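Xylose isomerase domain protein (Alicyclobacillus acidocaldarius subsp. acidocaldarius, PDB 3U0H) is of unproven function but probably acts as an isomerase built on a xylose isomerase-like TIM barrel. Local coordinates at residues A[61-66]-A[96-101]; A[136-141]-A[172-177]; A[199-204]-A[241-246]. All blocks are in the same frame, centred on the assembly; numbering follows the deposited sequence.

Contact 1: residues A[61-66]-A[96-101]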
# COMPACT_ATOMS: atom_id res chain seq x y z
N LEU A 61 -9.32 35.27 -10.08
CA LEU A 61 -9.32 34.62 -8.76
C LEU A 61 -8.86 33.15 -8.76
O LEU A 61 -9.09 32.44 -9.70
CB LEU A 61 -10.70 34.75 -8.06
CG LEU A 61 -11.17 36.22 -7.86
CD1 LEU A 61 -12.63 36.28 -7.49
CD2 LEU A 61 -10.32 36.99 -6.84
N VAL A 62 -8.24 32.72 -7.66
CA VAL A 62 -7.85 31.35 -7.43
C VAL A 62 -8.50 30.74 -6.18
O VAL A 62 -8.39 31.28 -5.07
CB VAL A 62 -6.32 31.23 -7.26
CG1 VAL A 62 -5.96 29.80 -6.84
CG2 VAL A 62 -5.57 31.60 -8.55
N LEU A 63 -9.19 29.60 -6.37
CA LEU A 63 -9.85 28.92 -5.24
C LEU A 63 -8.76 28.41 -4.34
O LEU A 63 -7.95 27.65 -4.77
CB LEU A 63 -10.77 27.76 -5.68
CG LEU A 63 -11.49 26.92 -4.59
CD1 LEU A 63 -12.58 27.78 -3.95
CD2 LEU A 63 -12.09 25.60 -5.10
N ALA A 64 -8.78 28.81 -3.08
CA ALA A 64 -7.73 28.49 -2.14
C ALA A 64 -7.72 27.01 -1.64
O ALA A 64 -6.68 26.47 -1.29
CB ALA A 64 -7.87 29.43 -0.92
N ASN A 65 -8.91 26.41 -1.49
CA ASN A 65 -9.04 25.16 -0.72
C ASN A 65 -10.41 24.52 -0.93
O ASN A 65 -11.38 25.18 -1.34
CB ASN A 65 -8.88 25.51 0.76
CG ASN A 65 -8.95 24.31 1.70
OD1 ASN A 65 -8.23 23.30 1.56
ND2 ASN A 65 -9.81 24.46 2.72
N LEU A 66 -10.49 23.21 -0.66
CA LEU A 66 -11.74 22.56 -0.60
C LEU A 66 -11.96 22.00 0.78
O LEU A 66 -11.37 20.94 1.14
CB LEU A 66 -11.75 21.40 -1.62
CG LEU A 66 -12.89 20.37 -1.54
CD1 LEU A 66 -14.26 21.10 -1.64
CD2 LEU A 66 -12.78 19.25 -2.62
N LEU A 96 -10.13 25.10 -10.45
CA LEU A 96 -10.27 26.45 -9.92
C LEU A 96 -9.08 26.89 -9.05
O LEU A 96 -9.07 28.05 -8.57
CB LEU A 96 -11.52 26.49 -9.05
CG LEU A 96 -12.83 26.20 -9.80
CD1 LEU A 96 -14.02 26.03 -8.84
CD2 LEU A 96 -13.06 27.38 -10.73
N GLY A 97 -8.13 25.98 -8.80
CA GLY A 97 -6.86 26.30 -8.16
C GLY A 97 -6.56 25.68 -6.78
O GLY A 97 -5.50 25.91 -6.23
N ALA A 98 -7.49 24.94 -6.21
CA ALA A 98 -7.33 24.42 -4.85
C ALA A 98 -6.30 23.28 -4.95
O ALA A 98 -6.37 22.52 -5.92
CB ALA A 98 -8.69 23.88 -4.39
N ARG A 99 -5.37 23.14 -3.99
CA ARG A 99 -4.44 21.94 -3.89
C ARG A 99 -4.64 21.04 -2.66
O ARG A 99 -3.89 20.10 -2.44
CB ARG A 99 -2.97 22.39 -3.88
CG ARG A 99 -2.47 22.95 -5.21
CD ARG A 99 -2.57 21.91 -6.34
NE ARG A 99 -3.76 22.14 -7.18
CZ ARG A 99 -3.80 22.90 -8.28
NH1 ARG A 99 -2.70 23.52 -8.75
NH2 ARG A 99 -4.95 23.03 -8.94
N SER A 100 -5.65 21.35 -1.87
CA SER A 100 -5.78 20.89 -0.49
C SER A 100 -7.26 20.62 -0.23
O SER A 100 -8.13 21.33 -0.72
CB SER A 100 -5.35 22.00 0.46
OG SER A 100 -5.87 23.29 0.05
N VAL A 101 -7.51 19.64 0.61
CA VAL A 101 -8.81 19.35 1.11
C VAL A 101 -8.64 19.31 2.62
O VAL A 101 -7.69 18.70 3.10
CB VAL A 101 -9.30 17.99 0.58
CG1 VAL A 101 -10.62 17.64 1.17
CG2 VAL A 101 -9.34 18.01 -0.93
O HOH W 1 -8.79 30.06 -10.67
O HOH W 2 -4.53 26.64 -3.61
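The beta-alpha-beta crossover, the unit from which a TIM barrel is assembled, is illustrated by residues 61-66 and 96-101, where the start of strand 62-67 meets the chain that leaves helix 86-95 and enters the neighbouring parallel strand 100-104. Leu96 O, at the end of that helix, is gripped twice: Leu63 N donates to it at 2.7 Å with an N-H...O angle of 158°, and a water bridges it to Leu61 O. Gly97 then turns the chain with a positive phi of 115°, closing the helix in a Schellman motif. The turn lies against the strand, with Val62 CG1 resting 3.8 Å from Gly97 CA. A second water donates to both Ala64 O and Gly97 O, so two bridging waters tie the backbones together where they have not yet paired as sheet.

Leu63 carries the apolar side of the contact. Its CB meets Leu96 CB at 3.7 Å, the two side chains crossing obliquely. CG, anti to the backbone N (chi1 178°), lies 4.1 Å from Ala98 CB, and Leu63 CD2 reaches the same Ala98 CB at 3.9 Å. Cys93 of helix 86-95 and Phe56 of helix 49-57 also pack on Leu63, extending this cluster into the layer between sheet and helices.

Regular parallel pairing is reached at Leu66 and Val101. Leu66 N donates to Ser100 O at 3.0 Å; Val101 CA also makes a CA-H...O contact with Leu66 O (3.0 Å), and the pairing continues in a backbone bond between Leu66 and Thr102. The two side chains leave the same face of the sheet side by side, pointing the same way, and Leu66 CD2 lies 4.0 Å from Val101 CG2.

Contact 2: residues A[136-141]-A[172-177]; sequences MRVGLE and PNVGAL
Asn173 ND2 is held by two carbonyl groups: Met136 O, a selenomethionine carbonyl 2.9 Å from ND2, and Ala128 O of helix 113-131. The bond to Met136 O is almost straight, 176° at the hydrogen, and lies in the planes of both the amide and the carbonyl. Asn173 CB already points toward the neighbouring strand, and CG stands between its own backbone N and carbonyl carbon (chi1 59°). The side chain thereby adds a bond just before parallel strands 137-141 and 174-177 begin their regular pairing.

The backbone bonds then alternate in the parallel pattern. Val138 N donates to Asn173 O, Gly175 N to Val138 O at 2.7 Å, Leu140 N to Gly175 O, and Leu177 N to Leu140 O at 3.1 Å. Their geometry changes along the pair: Gly175 N approaches nearly in line with the C=O of Val138, whereas Leu177 N sits well above the carbonyl plane of Leu140. The strand directions differ by 46°, in keeping with the twist of a closed barrel.

Val138, Leu140, Val174 and Ala176 form an apolar face that packs on helices 113-131 and 159-169, and Leu140 CD1 touches Val174 CG1 at 3.7 Å. The side chains of Glu141 and Leu177 lie on the other face, inside the barrel, where Gly139 and Gly175 put no side chain. There Glu141 CB packs 3.9 Å from Leu177 CB, and the extended Glu141 chain carries OE1 to 3.9 Å from Leu177 CD1. The Glu141 carboxylate, at the C-terminal strand end, has Asp179 and His182 close by and a bound 1,2-ethanediol near its side chain, which is consistent with a polar pocket at the mouth of the barrel.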
# COMPACT_ATOMS: atom_id res chain seq x y z
N MSE A 136 -3.23 15.93 -4.32
CA MSE A 136 -3.80 16.84 -3.33
C MSE A 136 -3.53 16.31 -1.93
O MSE A 136 -3.40 15.08 -1.68
CB MSE A 136 -5.27 17.06 -3.63
CG MSE A 136 -5.58 17.97 -4.84
SE MSE A 136 -7.50 18.00 -5.30
CE MSE A 136 -8.10 19.68 -4.50
N ARG A 137 -3.38 17.24 -1.02
CA ARG A 137 -3.16 16.84 0.36
C ARG A 137 -4.35 17.18 1.23
O ARG A 137 -5.12 18.11 0.93
CB ARG A 137 -1.90 17.52 0.92
CG ARG A 137 -0.55 17.06 0.36
CD ARG A 137 0.56 18.11 0.62
NE ARG A 137 0.26 19.36 -0.10
CZ ARG A 137 0.50 20.58 0.34
NH1 ARG A 137 1.07 20.82 1.49
NH2 ARG A 137 0.17 21.59 -0.40
N VAL A 138 -4.49 16.40 2.31
CA VAL A 138 -5.45 16.57 3.34
C VAL A 138 -4.79 17.32 4.50
O VAL A 138 -3.77 16.94 5.03
CB VAL A 138 -6.00 15.20 3.82
CG1 VAL A 138 -7.02 15.34 4.99
CG2 VAL A 138 -6.62 14.47 2.65
N GLY A 139 -5.36 18.44 4.88
CA GLY A 139 -4.92 19.11 6.08
C GLY A 139 -6.02 19.03 7.13
O GLY A 139 -7.19 19.30 6.87
N LEU A 140 -5.62 18.61 8.31
CA LEU A 140 -6.53 18.37 9.40
C LEU A 140 -6.30 19.52 10.35
O LEU A 140 -5.18 19.76 10.78
CB LEU A 140 -6.19 17.03 10.07
CG LEU A 140 -6.42 15.82 9.22
CD1 LEU A 140 -6.11 14.48 9.91
CD2 LEU A 140 -7.85 15.78 8.67
N GLU A 141 -7.35 20.26 10.64
CA GLU A 141 -7.30 21.30 11.62
C GLU A 141 -7.40 20.84 13.08
O GLU A 141 -8.47 20.46 13.52
CB GLU A 141 -8.40 22.32 11.32
CG GLU A 141 -8.34 23.55 12.22
CD GLU A 141 -9.42 24.58 11.87
OE1 GLU A 141 -10.26 24.35 10.97
OE2 GLU A 141 -9.40 25.65 12.49
N PRO A 172 0.30 9.08 3.29
CA PRO A 172 1.47 9.97 3.14
C PRO A 172 1.12 11.45 2.83
O PRO A 172 1.91 12.35 3.11
CB PRO A 172 2.23 9.33 1.99
CG PRO A 172 1.16 8.61 1.14
CD PRO A 172 -0.01 8.33 2.05
N ASN A 173 -0.09 11.73 2.37
CA ASN A 173 -0.48 13.07 2.00
C ASN A 173 -1.35 13.78 3.03
O ASN A 173 -2.18 14.64 2.61
CB ASN A 173 -1.24 13.10 0.63
CG ASN A 173 -2.50 12.26 0.62
OD1 ASN A 173 -2.55 11.24 1.28
ND2 ASN A 173 -3.48 12.65 -0.16
N VAL A 174 -1.15 13.49 4.32
CA VAL A 174 -1.97 14.11 5.38
C VAL A 174 -1.13 14.98 6.27
O VAL A 174 -0.10 14.55 6.77
CB VAL A 174 -2.77 13.09 6.23
CG1 VAL A 174 -3.62 13.75 7.32
CG2 VAL A 174 -3.70 12.32 5.30
N GLY A 175 -1.57 16.25 6.42
CA GLY A 175 -0.85 17.22 7.23
C GLY A 175 -1.77 18.06 8.09
O GLY A 175 -2.77 17.58 8.58
N ALA A 176 -1.43 19.32 8.22
CA ALA A 176 -2.12 20.19 9.11
C ALA A 176 -2.73 21.41 8.39
O ALA A 176 -2.16 22.00 7.47
CB ALA A 176 -1.15 20.62 10.26
N LEU A 177 -3.90 21.80 8.86
CA LEU A 177 -4.41 23.17 8.60
C LEU A 177 -4.02 23.85 9.90
O LEU A 177 -4.49 23.44 10.94
CB LEU A 177 -5.95 23.16 8.41
CG LEU A 177 -6.67 24.41 7.83
CD1 LEU A 177 -8.18 24.13 7.70
CD2 LEU A 177 -6.49 25.63 8.76

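Contact 3: residues A[199-204]-A[241-246]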
# COMPACT_ATOMS: atom_id res chain seq x y z
N GLU A 199 5.55 20.27 3.40
CA GLU A 199 4.42 19.65 2.78
C GLU A 199 3.36 19.35 3.85
O GLU A 199 2.20 19.10 3.50
CB GLU A 199 4.81 18.38 2.04
CG GLU A 199 5.26 17.22 2.94
CD GLU A 199 6.76 17.26 3.15
OE1 GLU A 199 7.35 18.30 2.75
OE2 GLU A 199 7.32 16.24 3.65
N LYS A 200 3.73 19.44 5.12
CA LYS A 200 2.75 19.22 6.20
C LYS A 200 1.92 20.46 6.60
O LYS A 200 0.85 20.33 7.24
CB LYS A 200 3.42 18.63 7.40
CG LYS A 200 3.98 17.26 7.11
CD LYS A 200 2.89 16.23 6.99
CE LYS A 200 3.50 14.80 6.98
NZ LYS A 200 3.32 14.19 5.61
N VAL A 201 2.36 21.64 6.15
CA VAL A 201 1.55 22.84 6.24
C VAL A 201 0.69 22.96 4.95
O VAL A 201 1.19 23.40 3.87
CB VAL A 201 2.38 24.10 6.46
CG1 VAL A 201 1.45 25.27 6.80
CG2 VAL A 201 3.41 23.91 7.56
N VAL A 202 -0.56 22.51 5.06
CA VAL A 202 -1.45 22.35 3.93
C VAL A 202 -2.19 23.67 3.68
O VAL A 202 -2.36 24.06 2.54
CB VAL A 202 -2.46 21.20 4.18
CG1 VAL A 202 -3.45 21.04 3.01
CG2 VAL A 202 -1.71 19.86 4.41
N TYR A 203 -2.66 24.33 4.75
CA TYR A 203 -3.44 25.52 4.62
C TYR A 203 -3.39 26.25 5.96
O TYR A 203 -3.11 25.66 6.98
CB TYR A 203 -4.87 25.15 4.15
CG TYR A 203 -5.85 26.29 3.82
CD1 TYR A 203 -5.48 27.34 2.99
CD2 TYR A 203 -7.17 26.27 4.31
CE1 TYR A 203 -6.37 28.37 2.70
CE2 TYR A 203 -8.09 27.29 3.99
CZ TYR A 203 -7.68 28.33 3.20
OH TYR A 203 -8.54 29.36 2.87
N VAL A 204 -3.60 27.55 5.93
CA VAL A 204 -3.32 28.38 7.07
C VAL A 204 -4.47 29.33 7.32
O VAL A 204 -5.03 29.91 6.38
CB VAL A 204 -2.01 29.15 6.84
CG1 VAL A 204 -1.77 30.14 7.97
CG2 VAL A 204 -0.87 28.14 6.69
N ALA A 241 9.17 26.96 7.96
CA ALA A 241 8.70 25.64 7.51
C ALA A 241 8.81 25.48 6.01
O ALA A 241 9.13 24.40 5.56
CB ALA A 241 7.29 25.41 7.92
N GLY A 242 8.48 26.54 5.26
CA GLY A 242 8.47 26.52 3.81
C GLY A 242 7.07 26.66 3.22
O GLY A 242 6.84 26.31 2.08
N TYR A 243 6.12 27.18 3.96
CA TYR A 243 4.77 27.40 3.41
C TYR A 243 4.75 28.61 2.47
O TYR A 243 5.28 29.65 2.81
CB TYR A 243 3.81 27.64 4.53
CG TYR A 243 2.40 27.79 4.06
CD1 TYR A 243 1.70 26.68 3.64
CD2 TYR A 243 1.76 29.04 4.07
CE1 TYR A 243 0.40 26.80 3.21
CE2 TYR A 243 0.44 29.18 3.63
CZ TYR A 243 -0.25 28.05 3.21
OH TYR A 243 -1.56 28.10 2.76
N ARG A 244 4.14 28.44 1.30
CA ARG A 244 4.13 29.48 0.27
C ARG A 244 2.77 29.53 -0.41
O ARG A 244 2.69 29.39 -1.64
CB ARG A 244 5.18 29.19 -0.85
CG ARG A 244 6.62 29.10 -0.39
CD ARG A 244 7.15 30.43 0.10
NE ARG A 244 8.57 30.35 0.48
CZ ARG A 244 9.05 30.09 1.69
NH1 ARG A 244 8.21 29.86 2.74
NH2 ARG A 244 10.40 30.03 1.85
N GLY A 245 1.71 29.72 0.35
CA GLY A 245 0.39 29.80 -0.23
C GLY A 245 -0.51 30.74 0.54
O GLY A 245 -0.05 31.70 1.15
N PRO A 246 -1.83 30.49 0.47
CA PRO A 246 -2.80 31.42 1.01
C PRO A 246 -2.93 31.36 2.50
O PRO A 246 -2.87 30.26 3.12
CB PRO A 246 -4.12 30.94 0.39
CG PRO A 246 -3.88 29.50 0.05
CD PRO A 246 -2.46 29.53 -0.44
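Tyr243 packs across strand 201-204, and its side chain can be followed outward from CB, which lies 4.0 Å from Val201 CG1. CG is anti to the backbone N (chi1 -176°), and the Tyr243 and Val201 side chains cross at about a right angle. CD1 is 3.5 Å from Val201 CG1, and Val201 O comes to the ring edge, 3.3 Å from CD1. Farther out, Val202 O also lies at the edge, near the ring plane. Val204 approaches over one face: its CG2 stands 3.6 Å from the ring centroid, 19° off the normal, in a CH-pi contact that leans toward CE2 and CZ. Gly245 N lies over the opposite face, so the ring is sandwiched between strand and loop.

The tip folds back on its own loop. Tyr243 OH donates to Pro246 O at 2.6 Å, which ties the ring to the start of strand 246-249, and the same OH lies 3.7 Å from Tyr203 CA. Pro246 in turn sets its CG at the edge of the Tyr203 ring, 3.8 Å from CE1, while the Tyr203 hydroxyl is hydrogen-bonded to Asp34. At the other end of the loop, Ala241 CB rests against Val201 CG2, just before Gly242 ends helix 231-241 in a Schellman motif. Arg244, next in sequence to Tyr243, forms a salt bridge with Glu53 of the second subunit. Tyr243 thus packs the helix-to-strand loop of the last beta-alpha-beta crossover back on strand 201-206, with which that crossover of the TIM barrel begins.

Taken together, the three contacts sample one closed parallel barrel in chain order: contact 1 closes before contact 2 opens, and contact 2 before contact 3. The centres of contact 1 and contact 2 lie about 14 Å apart, those of contact 1 and contact 3 about 13 Å, and those of contact 2 and contact 3 about 10 Å. Strands 100-104 and 137-141 are neighbours and join contact 1 to contact 2; strands 174-179 and 201-206 join contact 2 to contact 3. Contacts 1 and 3 meet across the interior, where Ser100 packs on Val202 and Ala64 on Tyr203. Contacts 2 and 3 also touch the second subunit, so this side of the barrel contributes to the subunit interface.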